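Local coordinates for GMP reductase (Trypanosoma brucei brucei, PDB 6JIG), which binds guanine nucleotides at a regulatory pair of CBS domains and probably catalyses the irreversible NADPH-dependent deamination of GMP to IMP, at residues H148-A153 with E160-P165; V194-Q199 with Y205-S210. The protein carries 1 engineered substitution. All coordinates share one frame; numbering follows the deposited sequence.

Both contacts lie in the CBS portion of the chain, which carries a GMP of its own, distinct from the one in the barrel. The two follow one another along the chain, their centres are 19 Å apart, and their nearest atoms stay about 9 Å from each other. Contact 2 reaches the nucleotide directly: Ser-210 donates to its phosphate and Leu-206 meets its guanine. Contact 1 stands farther back, the side chain of Asp-149 being about 11 Å from the ligand and about 7 Å from that of Cys-129, a GMP-binding residue. Across the subunit interface the two regions meet, since His-148 of a neighbouring subunit packs on Leu-209.

Contact 1. Residues H148-A153 with E160-P165; sequences HDLKLA and ESLMTP
Leu-162 leans its two methyls across to the loop that follows strand 141-146. Its CD1 is shared between two neighbours, 3.7 Å from Leu-150 CD2 and equally 3.7 Å from Ala-153 CB, while Leu-162 CD2 lies 4.0 Å from the same Ala-153 CB. The Leu-150 and Leu-162 side chains cross at about a right angle and touch through one methyl each. Ala-153 is brought up by a type I turn from Leu-150, closed by Ala-153 N donating to Leu-150 O at 3.2 Å.

No direct hydrogen bond joins the segments; a water does so instead. It donates to Asp-149 OD2 at 2.5 Å and accepts from Thr-164 OG1 at 2.7 Å. The same OD2 also takes the backbone N-H of Thr-146, which ties the carboxylate back to the end of strand 141-146; with CG beside its own backbone N (chi1 -54°), the acid folds back toward that donor.

Outward, Leu-150 is buried against Ala-111, Ala-114, Trp-115 and Leu-118 of helix 111-118. Leu-162 also rests on Ile-145, and Thr-164 bonds through its backbone to Ile-144, placing short strand 164-165 beside strand 141-146 in the mixed sheet.

Contact 2. Residues V194-Q199 with Y205-S210; sequences VPIVGQ and YLVTLS. With 5GP (guanosine-5'-monophosphate), chain C.
The hairpin of strands 193-197 and 203-208 belongs to the CBS region and leads straight into helix 209-216, whose first turn carries Ser-210, a hydroxyl donor to the GMP phosphate. Two hydrogen-bonded pairs of the antiparallel ladder, Val-194 with Val-207 and Ile-196 with Tyr-205, flank a non-hydrogen-bonded pair, Pro-195 with Leu-206. Proline fits there because its missing N-H is not needed by the partner strand. Each hydrogen-bonded pair is joined in both directions: Val-194 N donates to Val-207 O at 2.8 Å and Val-207 N returns a bond to Val-194 O, while Ile-196 N donates to Tyr-205 O, also at 2.8 Å, and Tyr-205 N to Ile-196 O.

On the face of Ile-196, CG1 of that residue packs 4.0 Å from Tyr-205 CB, and Ile-196 CB sits at the edge of the tyrosine ring, near its plane. On the other face, Leu-206 divides its methyls: CD1 lies 3.8 Å from Pro-195 N, while CD2 approaches the guanine, 3.6 Å from the ligand's N2. Its CG is anti to the backbone N (chi1 171°), which directs the fork between hairpin and base. Farther along, Ser-210 OG donates to O1P of the phosphate at 2.8 Å. Thr-208, the N-cap, uses OG1 to hold the N-H of Asp-211, which itself hydrogen-bonds the nucleotide.

Strand 99-100 pairs, through Ile-99 and Leu-206, with the edge of strand 203-208 that faces away from 193-197, making 203-208 the middle strand of three, and helix 179-189 covers Val-194 and Val-207 with Val-182.

Contact 1. Residues H148-A153 with E160-P165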
loop_
_atom_site.group_PDB
_atom_site.type_symbol
_atom_site.label_atom_id
_atom_site.label_comp_id
_atom_site.label_asym_id
_atom_site.label_seq_id
_atom_site.Cartn_x
_atom_site.Cartn_y
_atom_site.Cartn_z
ATOM N N HIS A 148 -54.149 8.329 17.790
ATOM C CA HIS A 148 -54.920 7.100 17.942
ATOM C C HIS A 148 -56.337 7.261 17.403
ATOM O O HIS A 148 -56.856 6.359 16.736
ATOM C CB HIS A 148 -54.933 6.686 19.414
ATOM C CG HIS A 148 -55.833 5.528 19.718
ATOM N ND1 HIS A 148 -57.141 5.686 20.127
ATOM C CD2 HIS A 148 -55.605 4.193 19.695
ATOM C CE1 HIS A 148 -57.684 4.498 20.331
ATOM N NE2 HIS A 148 -56.772 3.576 20.081
ATOM N N ASP A 149 -56.972 8.411 17.664
ATOM C CA ASP A 149 -58.340 8.641 17.201
ATOM C C ASP A 149 -58.454 8.743 15.685
ATOM O O ASP A 149 -59.564 8.626 15.154
ATOM C CB ASP A 149 -58.909 9.924 17.799
ATOM C CG ASP A 149 -58.815 9.963 19.296
ATOM O OD1 ASP A 149 -58.913 8.892 19.932
ATOM O OD2 ASP A 149 -58.652 11.078 19.837
ATOM N N LEU A 150 -57.355 8.999 14.984
ATOM C CA LEU A 150 -57.379 9.134 13.536
ATOM C C LEU A 150 -57.046 7.844 12.803
ATOM O O LEU A 150 -57.064 7.835 11.568
ATOM C CB LEU A 150 -56.392 10.213 13.084
ATOM C CG LEU A 150 -56.563 11.640 13.601
ATOM C CD1 LEU A 150 -55.464 12.519 13.018
ATOM C CD2 LEU A 150 -57.937 12.175 13.243
ATOM N N LYS A 151 -56.727 6.763 13.526
ATOM C CA LYS A 151 -56.086 5.621 12.883
ATOM C C LYS A 151 -57.013 4.898 11.912
ATOM O O LYS A 151 -56.523 4.232 10.996
ATOM C CB LYS A 151 -55.535 4.654 13.942
ATOM C CG LYS A 151 -54.044 4.892 14.236
ATOM C CD LYS A 151 -53.524 4.054 15.395
ATOM N N LEU A 152 -58.330 5.029 12.070
ATOM C CA LEU A 152 -59.280 4.382 11.172
ATOM C C LEU A 152 -60.151 5.382 10.423
ATOM O O LEU A 152 -61.154 4.983 9.822
ATOM C CB LEU A 152 -60.169 3.397 11.942
ATOM C CG LEU A 152 -59.502 2.266 12.729
ATOM C CD1 LEU A 152 -60.536 1.494 13.547
ATOM C CD2 LEU A 152 -58.731 1.324 11.803
ATOM N N ALA A 153 -59.794 6.660 10.427
ATOM C CA ALA A 153 -60.634 7.691 9.840
ATOM C C ALA A 153 -60.352 7.854 8.353
ATOM O O ALA A 153 -59.258 7.553 7.869
ATOM C CB ALA A 153 -60.419 9.028 10.550
ATOM N N GLU A 160 -64.483 16.977 14.989
ATOM C CA GLU A 160 -65.430 16.819 16.085
ATOM C C GLU A 160 -66.118 15.460 16.074
ATOM O O GLU A 160 -66.568 15.004 17.128
ATOM C CB GLU A 160 -66.467 17.935 16.049
ATOM C CG GLU A 160 -67.344 17.920 14.822
ATOM C CD GLU A 160 -68.453 18.944 14.914
ATOM O OE1 GLU A 160 -68.561 19.784 13.995
ATOM O OE2 GLU A 160 -69.204 18.916 15.914
ATOM N N SER A 161 -66.185 14.788 14.923
ATOM C CA SER A 161 -66.758 13.446 14.898
ATOM C C SER A 161 -65.833 12.423 15.545
ATOM O O SER A 161 -66.297 11.374 16.005
ATOM C CB SER A 161 -67.072 13.026 13.461
ATOM O OG SER A 161 -65.926 13.131 12.634
ATOM N N LEU A 162 -64.529 12.706 15.580
ATOM C CA LEU A 162 -63.530 11.769 16.076
ATOM C C LEU A 162 -62.986 12.132 17.453
ATOM O O LEU A 162 -62.311 11.299 18.075
ATOM C CB LEU A 162 -62.361 11.680 15.090
ATOM C CG LEU A 162 -62.690 11.303 13.650
ATOM C CD1 LEU A 162 -61.567 11.727 12.726
ATOM C CD2 LEU A 162 -62.935 9.814 13.542
ATOM N N MET A 163 -63.261 13.339 17.939
ATOM C CA MET A 163 -62.628 13.854 19.141
ATOM C C MET A 163 -63.271 13.284 20.401
ATOM O O MET A 163 -64.404 12.795 20.391
ATOM C CB MET A 163 -62.715 15.381 19.180
ATOM C CG MET A 163 -63.982 15.921 19.835
ATOM S SD MET A 163 -64.199 17.683 19.537
ATOM C CE MET A 163 -65.719 18.047 20.431
ATOM N N THR A 164 -62.517 13.339 21.493
ATOM C CA THR A 164 -63.100 13.185 22.816
ATOM C C THR A 164 -63.631 14.540 23.261
ATOM O O THR A 164 -62.869 15.509 23.277
ATOM C CB THR A 164 -62.078 12.670 23.824
ATOM O OG1 THR A 164 -61.534 11.421 23.385
ATOM C CG2 THR A 164 -62.726 12.474 25.186
ATOM N N PRO A 165 -64.909 14.660 23.611
ATOM C CA PRO A 165 -65.443 15.963 24.015
ATOM C C PRO A 165 -64.935 16.369 25.391
ATOM O O PRO A 165 -64.531 15.536 26.208
ATOM C CB PRO A 165 -66.957 15.733 24.025
ATOM C CG PRO A 165 -67.085 14.281 24.361
ATOM C CD PRO A 165 -65.937 13.603 23.664
HETATM O O HOH W 1 -59.178 11.755 22.176
#

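Contact 2. Residues V194-Q199 with Y205-S210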
loop_
_atom_site.group_PDB
_atom_site.type_symbol
_atom_site.label_atom_id
_atom_site.label_comp_id
_atom_site.label_asym_id
_atom_site.label_seq_id
_atom_site.Cartn_x
_atom_site.Cartn_y
_atom_site.Cartn_z
ATOM N N VAL A 194 -53.913 16.481 30.466
ATOM C CA VAL A 194 -54.670 17.372 31.334
ATOM C C VAL A 194 -54.455 18.798 30.845
ATOM O O VAL A 194 -53.430 19.422 31.133
ATOM C CB VAL A 194 -54.255 17.220 32.809
ATOM C CG1 VAL A 194 -54.993 18.236 33.677
ATOM C CG2 VAL A 194 -54.532 15.803 33.298
ATOM N N PRO A 195 -55.387 19.339 30.074
ATOM C CA PRO A 195 -55.333 20.765 29.755
ATOM C C PRO A 195 -55.616 21.609 30.989
ATOM O O PRO A 195 -56.348 21.206 31.896
ATOM C CB PRO A 195 -56.428 20.937 28.699
ATOM C CG PRO A 195 -57.344 19.798 28.927
ATOM C CD PRO A 195 -56.535 18.666 29.445
ATOM N N ILE A 196 -54.994 22.781 31.025
ATOM C CA ILE A 196 -55.247 23.793 32.042
ATOM C C ILE A 196 -56.027 24.909 31.369
ATOM O O ILE A 196 -55.562 25.486 30.379
ATOM C CB ILE A 196 -53.944 24.329 32.656
ATOM C CG1 ILE A 196 -53.010 23.182 33.052
ATOM C CG2 ILE A 196 -54.248 25.292 33.823
ATOM C CD1 ILE A 196 -53.591 22.226 34.058
ATOM N N VAL A 197 -57.217 25.213 31.889
ATOM C CA VAL A 197 -58.049 26.245 31.291
ATOM C C VAL A 197 -58.253 27.382 32.283
ATOM O O VAL A 197 -58.021 27.246 33.487
ATOM C CB VAL A 197 -59.414 25.707 30.816
ATOM C CG1 VAL A 197 -59.233 24.710 29.692
ATOM C CG2 VAL A 197 -60.164 25.094 31.975
ATOM N N GLY A 198 -58.712 28.512 31.754
ATOM C CA GLY A 198 -58.996 29.682 32.555
ATOM C C GLY A 198 -60.398 29.656 33.136
ATOM O O GLY A 198 -61.110 28.650 33.094
ATOM N N GLN A 199 -60.796 30.805 33.693
ATOM C CA GLN A 199 -62.094 30.881 34.355
ATOM C C GLN A 199 -63.240 30.801 33.354
ATOM O O GLN A 199 -64.343 30.372 33.714
ATOM C CB GLN A 199 -62.187 32.164 35.188
ATOM C CG GLN A 199 -61.112 33.197 34.862
ATOM N N TYR A 205 -52.798 26.000 29.203
ATOM C CA TYR A 205 -51.646 25.109 29.080
ATOM C C TYR A 205 -52.133 23.697 28.799
ATOM O O TYR A 205 -53.332 23.400 28.858
ATOM C CB TYR A 205 -50.779 25.086 30.352
ATOM C CG TYR A 205 -50.314 26.438 30.831
ATOM C CD1 TYR A 205 -49.216 27.068 30.249
ATOM C CD2 TYR A 205 -50.966 27.083 31.869
ATOM C CE1 TYR A 205 -48.798 28.320 30.688
ATOM C CE2 TYR A 205 -50.553 28.320 32.317
ATOM C CZ TYR A 205 -49.473 28.939 31.724
ATOM O OH TYR A 205 -49.078 30.181 32.179
ATOM N N LEU A 206 -51.175 22.813 28.526
ATOM C CA LEU A 206 -51.421 21.382 28.457
ATOM C C LEU A 206 -50.326 20.662 29.225
ATOM O O LEU A 206 -49.147 21.023 29.118
ATOM C CB LEU A 206 -51.464 20.899 27.002
ATOM C CG LEU A 206 -51.506 19.382 26.825
ATOM C CD1 LEU A 206 -52.872 18.856 27.311
ATOM C CD2 LEU A 206 -51.233 19.001 25.364
ATOM N N VAL A 207 -50.712 19.657 30.012
ATOM C CA VAL A 207 -49.764 18.745 30.642
ATOM C C VAL A 207 -50.013 17.351 30.083
ATOM O O VAL A 207 -51.158 16.884 30.060
ATOM C CB VAL A 207 -49.884 18.751 32.176
ATOM C CG1 VAL A 207 -48.709 17.993 32.796
ATOM C CG2 VAL A 207 -49.953 20.181 32.704
ATOM N N THR A 208 -48.949 16.693 29.623
ATOM C CA THR A 208 -49.055 15.373 29.019
ATOM C C THR A 208 -48.378 14.321 29.884
ATOM O O THR A 208 -47.406 14.598 30.596
ATOM C CB THR A 208 -48.426 15.336 27.621
ATOM O OG1 THR A 208 -47.004 15.404 27.745
ATOM C CG2 THR A 208 -48.900 16.495 26.797
ATOM N N LEU A 209 -48.899 13.100 29.788
ATOM C CA LEU A 209 -48.324 11.978 30.517
ATOM C C LEU A 209 -46.866 11.765 30.139
ATOM O O LEU A 209 -46.039 11.437 31.000
ATOM C CB LEU A 209 -49.146 10.719 30.245
ATOM C CG LEU A 209 -48.618 9.373 30.715
ATOM C CD1 LEU A 209 -48.480 9.358 32.232
ATOM C CD2 LEU A 209 -49.542 8.269 30.244
ATOM N N SER A 210 -46.531 11.944 28.853
ATOM C CA SER A 210 -45.146 11.762 28.413
ATOM C C SER A 210 -44.199 12.643 29.210
ATOM O O SER A 210 -43.126 12.201 29.631
ATOM C CB SER A 210 -45.010 12.080 26.918
ATOM O OG SER A 210 -45.776 11.189 26.131
HETATM P P 5GP C . -46.837 12.709 22.701
HETATM O O1P 5GP C . -47.203 11.748 23.808
HETATM O O2P 5GP C . -47.772 13.892 22.558
HETATM O O3P 5GP C . -46.247 12.107 21.440
HETATM O "O5'" 5GP C . -45.606 13.512 23.285
HETATM C "C5'" 5GP C . -45.762 14.897 23.487
HETATM C "C4'" 5GP C . -44.442 15.589 23.604
HETATM O "O4'" 5GP C . -44.472 16.740 22.708
HETATM C "C3'" 5GP C . -44.206 16.135 25.010
HETATM O "O3'" 5GP C . -42.820 16.082 25.352
HETATM C "C2'" 5GP C . -44.693 17.575 24.884
HETATM O "O2'" 5GP C . -44.183 18.479 25.839
HETATM C "C1'" 5GP C . -44.269 17.920 23.456
HETATM N N9 5GP C . -45.069 19.004 22.893
HETATM C C8 5GP C . -44.591 20.227 22.613
HETATM N N7 5GP C . -45.593 21.008 22.171
HETATM C C5 5GP C . -46.731 20.271 22.204
HETATM C C6 5GP C . -48.048 20.556 21.871
HETATM O O6 5GP C . -48.352 21.691 21.451
HETATM N N1 5GP C . -48.981 19.606 22.007
HETATM C C2 5GP C . -48.664 18.380 22.452
HETATM N N2 5GP C . -49.656 17.459 22.570
HETATM N N3 5GP C . -47.375 18.062 22.783
HETATM C C4 5GP C . -46.398 19.002 22.666
#